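Local coordinates for Blr3880 protein (PDB 2OOD), which probably catalyses the zinc-dependent hydrolytic deamination of guanine to xanthine and ammonia in purine breakdown, at residues V292-C297 against Y343-C348; M321-D326 against W379-G384. All coordinates share one frame; numbering follows the deposited sequence.

Interaction 1: residues V292-C297 against Y343-C348; sequences VVFCPC and YKVGMC
The Phe294 ring meets Val345 at its far end, where CZ lies 4.0 Å from Val345 CG1 in an oblique approach. One face of the same ring is partly covered from within its own segment: Pro296 CD sits 3.5 Å above the plane of the Phe294 ring, displaced toward the rim. Phe307 stacks on this ring as well, and Phe323 meets it edge-to-face. The other flat group, Tyr343, points away from 292-297 and carries CG of selenomethionine Met347, one helical turn on, over one face.

Val345 spreads its two methyls between the two partners. CG1, anti to the backbone N (chi1 165°), goes to the phenylalanine, while CG2 approaches Pro296, with Val345 CG2 4.2 Å from Pro296 CB. Phe294 extends with CG anti to its backbone N (chi1 173°), and the two side chains approach from opposite directions. No hydrogen bond crosses; the contact is small, buried and wholly apolar.

It joins the end of strand 291-294 and the first turn of helix 296-301, whose N-cap is Cys295, to helix 335-352 outside the amidohydrolase barrel. Ala342 of that helix touches both Phe294 and Pro296, and Val338 touches Pro296. Another side of helix 335-352 turns to the second subunit: Tyr343 meets Phe301 of that subunit, and Lys344, salt-bridged to Asp340 of its own chain, also pairs with Asp341 of the second subunit.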
# COMPACT_ATOMS: atom_id res chain seq x y z
N VAL A 292 -15.78 9.28 13.74
CA VAL A 292 -15.17 7.97 13.52
C VAL A 292 -13.83 8.21 12.82
O VAL A 292 -13.67 9.20 12.10
CB VAL A 292 -16.07 7.06 12.64
CG1 VAL A 292 -16.25 7.65 11.27
CG2 VAL A 292 -15.47 5.68 12.53
N VAL A 293 -12.87 7.33 13.06
CA VAL A 293 -11.55 7.47 12.45
C VAL A 293 -11.29 6.30 11.51
O VAL A 293 -11.15 5.17 11.95
CB VAL A 293 -10.44 7.53 13.51
CG1 VAL A 293 -9.11 7.83 12.84
CG2 VAL A 293 -10.76 8.59 14.56
N PHE A 294 -11.22 6.61 10.22
CA PHE A 294 -10.99 5.64 9.15
C PHE A 294 -9.50 5.30 9.03
O PHE A 294 -8.71 6.12 8.56
CB PHE A 294 -11.55 6.23 7.84
CG PHE A 294 -11.26 5.42 6.60
CD1 PHE A 294 -11.11 4.04 6.64
CD2 PHE A 294 -11.20 6.06 5.36
CE1 PHE A 294 -10.93 3.31 5.47
CE2 PHE A 294 -11.02 5.34 4.18
CZ PHE A 294 -10.88 3.96 4.24
N CYS A 295 -9.13 4.09 9.43
CA CYS A 295 -7.74 3.65 9.37
C CYS A 295 -7.57 2.50 8.39
O CYS A 295 -7.38 1.36 8.79
CB CYS A 295 -7.29 3.20 10.76
SG CYS A 295 -7.58 4.41 12.06
N PRO A 296 -7.60 2.79 7.08
CA PRO A 296 -7.46 1.79 6.02
C PRO A 296 -6.24 0.87 6.04
O PRO A 296 -6.38 -0.32 5.81
CB PRO A 296 -7.55 2.63 4.75
CG PRO A 296 -6.99 3.93 5.17
CD PRO A 296 -7.60 4.15 6.52
N CYS A 297 -5.05 1.41 6.30
CA CYS A 297 -3.85 0.58 6.33
C CYS A 297 -3.96 -0.53 7.36
O CYS A 297 -3.57 -1.66 7.12
CB CYS A 297 -2.61 1.41 6.64
SG CYS A 297 -2.13 2.53 5.34
N TYR A 343 -7.99 5.05 -0.74
CA TYR A 343 -8.56 5.05 -2.08
C TYR A 343 -8.88 3.61 -2.50
O TYR A 343 -9.93 3.34 -3.07
CB TYR A 343 -7.55 5.67 -3.05
CG TYR A 343 -7.95 5.63 -4.50
CD1 TYR A 343 -8.80 6.59 -5.03
CD2 TYR A 343 -7.50 4.62 -5.33
CE1 TYR A 343 -9.20 6.54 -6.38
CE2 TYR A 343 -7.88 4.57 -6.67
CZ TYR A 343 -8.73 5.53 -7.19
OH TYR A 343 -9.10 5.46 -8.52
N LYS A 344 -7.97 2.68 -2.21
CA LYS A 344 -8.17 1.29 -2.57
C LYS A 344 -9.41 0.69 -1.90
O LYS A 344 -10.18 -0.02 -2.55
CB LYS A 344 -6.92 0.48 -2.21
CG LYS A 344 -5.76 0.85 -3.11
CD LYS A 344 -4.46 0.17 -2.74
CE LYS A 344 -3.40 0.56 -3.76
NZ LYS A 344 -2.02 0.17 -3.37
N VAL A 345 -9.61 0.98 -0.62
CA VAL A 345 -10.78 0.48 0.09
C VAL A 345 -12.06 1.05 -0.54
O VAL A 345 -13.03 0.33 -0.76
CB VAL A 345 -10.73 0.88 1.58
CG1 VAL A 345 -12.09 0.70 2.23
CG2 VAL A 345 -9.70 0.04 2.29
N GLY A 346 -12.02 2.34 -0.86
CA GLY A 346 -13.17 2.99 -1.47
C GLY A 346 -13.50 2.49 -2.86
O GLY A 346 -14.67 2.47 -3.24
N MSE A 347 -12.49 2.10 -3.64
CA MSE A 347 -12.76 1.62 -4.99
C MSE A 347 -13.33 0.21 -4.93
O MSE A 347 -14.15 -0.16 -5.77
CB MSE A 347 -11.49 1.63 -5.84
CG MSE A 347 -11.12 3.01 -6.38
SE MSE A 347 -12.60 3.95 -7.31
CE MSE A 347 -12.97 2.62 -8.69
N CYS A 348 -12.90 -0.57 -3.94
CA CYS A 348 -13.44 -1.91 -3.80
C CYS A 348 -14.90 -1.77 -3.41
O CYS A 348 -15.72 -2.59 -3.79
CB CYS A 348 -12.68 -2.70 -2.74
SG CYS A 348 -11.03 -3.21 -3.26

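Interaction 2: residues M321-D326 against W379-G384; sequences MSFGTD and WSVTLG. With ZN (zinc ion), chain B; GUN (guanine), chain C.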
# COMPACT_ATOMS: atom_id res chain seq x y z
N MSE A 321 -15.37 12.85 10.60
CA MSE A 321 -14.23 11.94 10.49
C MSE A 321 -12.85 12.57 10.51
O MSE A 321 -12.69 13.79 10.40
CB MSE A 321 -14.30 11.17 9.17
CG MSE A 321 -15.21 9.98 9.12
SE MSE A 321 -14.84 9.05 7.44
CE MSE A 321 -15.74 10.27 6.20
N SER A 322 -11.86 11.70 10.61
CA SER A 322 -10.46 12.06 10.59
C SER A 322 -9.85 10.74 10.13
O SER A 322 -10.31 9.69 10.55
CB SER A 322 -9.94 12.44 11.98
OG SER A 322 -9.90 11.33 12.86
N PHE A 323 -8.87 10.78 9.23
CA PHE A 323 -8.26 9.54 8.78
C PHE A 323 -7.19 9.15 9.77
O PHE A 323 -6.73 9.98 10.54
CB PHE A 323 -7.66 9.70 7.38
CG PHE A 323 -8.68 9.69 6.28
CD1 PHE A 323 -10.04 9.76 6.57
CD2 PHE A 323 -8.28 9.60 4.95
CE1 PHE A 323 -10.98 9.75 5.54
CE2 PHE A 323 -9.23 9.59 3.93
CZ PHE A 323 -10.58 9.66 4.23
N GLY A 324 -6.78 7.89 9.77
CA GLY A 324 -5.77 7.47 10.71
C GLY A 324 -4.79 6.44 10.20
O GLY A 324 -5.13 5.63 9.35
N THR A 325 -3.56 6.48 10.70
CA THR A 325 -2.53 5.54 10.30
C THR A 325 -2.73 4.28 11.12
O THR A 325 -2.77 3.17 10.60
CB THR A 325 -1.11 6.07 10.59
OG1 THR A 325 -1.04 6.51 11.95
CG2 THR A 325 -0.76 7.22 9.66
N ASP A 326 -2.87 4.49 12.42
CA ASP A 326 -3.04 3.42 13.39
C ASP A 326 -1.77 2.58 13.47
O ASP A 326 -1.83 1.35 13.48
CB ASP A 326 -4.21 2.53 13.00
CG ASP A 326 -4.62 1.60 14.13
OD1 ASP A 326 -4.73 2.12 15.27
OD2 ASP A 326 -4.84 0.39 13.90
N TRP A 379 -8.49 16.81 1.83
CA TRP A 379 -9.33 17.60 2.71
C TRP A 379 -9.43 16.76 3.99
O TRP A 379 -9.40 17.29 5.09
CB TRP A 379 -10.72 17.78 2.10
CG TRP A 379 -11.73 18.37 3.06
CD1 TRP A 379 -11.90 19.70 3.35
CD2 TRP A 379 -12.68 17.66 3.87
NE1 TRP A 379 -12.89 19.85 4.29
CE2 TRP A 379 -13.39 18.62 4.62
CE3 TRP A 379 -13.00 16.31 4.02
CZ2 TRP A 379 -14.40 18.26 5.52
CZ3 TRP A 379 -14.00 15.96 4.92
CH2 TRP A 379 -14.69 16.93 5.65
N SER A 380 -9.53 15.44 3.82
CA SER A 380 -9.63 14.51 4.95
C SER A 380 -8.43 14.47 5.88
O SER A 380 -8.59 14.23 7.07
CB SER A 380 -9.91 13.09 4.45
OG SER A 380 -11.24 12.96 3.99
N VAL A 381 -7.23 14.69 5.35
CA VAL A 381 -6.04 14.67 6.19
C VAL A 381 -5.68 16.07 6.70
O VAL A 381 -4.65 16.25 7.35
CB VAL A 381 -4.83 14.06 5.44
CG1 VAL A 381 -5.14 12.63 5.04
CG2 VAL A 381 -4.50 14.90 4.22
N THR A 382 -6.52 17.05 6.40
CA THR A 382 -6.30 18.42 6.85
C THR A 382 -7.57 19.03 7.43
O THR A 382 -7.99 18.64 8.51
CB THR A 382 -5.75 19.34 5.74
OG1 THR A 382 -6.74 19.49 4.71
CG2 THR A 382 -4.47 18.75 5.14
N LEU A 383 -8.20 19.95 6.71
CA LEU A 383 -9.42 20.60 7.21
C LEU A 383 -10.47 19.63 7.74
O LEU A 383 -11.06 19.84 8.81
CB LEU A 383 -10.03 21.50 6.14
CG LEU A 383 -11.22 22.35 6.61
CD1 LEU A 383 -10.82 23.20 7.81
CD2 LEU A 383 -11.71 23.23 5.48
N GLY A 384 -10.71 18.55 6.99
CA GLY A 384 -11.68 17.56 7.39
C GLY A 384 -11.28 16.88 8.68
O GLY A 384 -12.11 16.65 9.56
ZN ZN B . -5.89 1.74 17.45
N9 GUN C . -8.01 -1.56 20.54
C8 GUN C . -8.13 -2.84 20.96
N7 GUN C . -7.69 -3.66 20.05
C5 GUN C . -7.25 -2.96 18.98
C6 GUN C . -6.67 -3.31 17.71
O6 GUN C . -6.47 -4.49 17.39
N1 GUN C . -6.34 -2.27 16.85
C2 GUN C . -6.55 -0.95 17.19
N2 GUN C . -6.20 0.06 16.32
N3 GUN C . -7.09 -0.62 18.36
C4 GUN C . -7.45 -1.58 19.27
O HOH W 1 -15.05 15.33 9.32
O HOH W 2 -11.45 13.75 7.71
O HOH W 3 -7.56 13.25 9.60
O HOH W 4 -4.02 0.39 16.36
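Phe323 lies flat beneath Ser380, whose CB stands over the middle of the ring in a CH-pi contact, 3.5 Å from the Phe323 centroid and 12° off the ring normal. These two residues bury the most surface. Ser380 OG hangs over the ring's far end, 3.4 Å from Phe323 CZ, but its hydrogen bond goes back into its own helix, to Arg376 O; a chi1 of -74° sets OG beside the backbone N for this. Val381 adds a looser apolar touch, with CG1 4.4 Å from Phe323 CD2.

Selenomethionine Met321, third in buried area, contributes mainly through its backbone, and here water does the bonding. Water 1 accepts from Met321 N (2.8 Å) and donates to Gly384 O (3.2 Å). Water 3 likewise joins Phe323 N to Ser380 O, lying 2.8 Å from the first and 2.9 Å from the second, and water 2 gives Ser380 O another bond and Met321 O a weak one. Backbone groups of the strand are thereby joined to the carbonyls of Ser380 and Gly384 through water, with no direct hydrogen bond.

Beyond the strand, Asp326 OD1 binds the zinc ion together with His79, His81 and His234; guanine N2, the nitrogen of the amino group that deamination would remove, is also a zinc ligand.

Strand 320-323 closes the barrel, pairing with 291-294 and hydrogen-bonding through the Phe323 backbone to Gly78 of strand 70-81. Helices 374-380 and 383-388 join at the far end from the metal, Val381 bonding by its backbone to Ile76, while Met335 of helix 335-352 packs on both Phe323 and Val381.

Both interactions are buried, and they rest on adjacent parallel strands: 291-294 and 320-323 share backbone hydrogen bonds, among them Phe294 O with Gly324 N at 2.9 Å. Each strand sends a phenylalanine out of the barrel, Phe294 to helix 335-352 and Phe323 chiefly to the end of helix 374-380. Interaction 1, farther from the chain centre, is carried by apolar side chains alone, and its helix also faces the second subunit. Interaction 2 is larger and more central; no other protein chain touches it, and bridging waters supplement its ring contact. Helix 335-352 belongs to interaction 1 and also packs beside interaction 2. Only interaction 2 includes a zinc ligand, Asp326, although Pro296 lies about 7 Å from it between side chains.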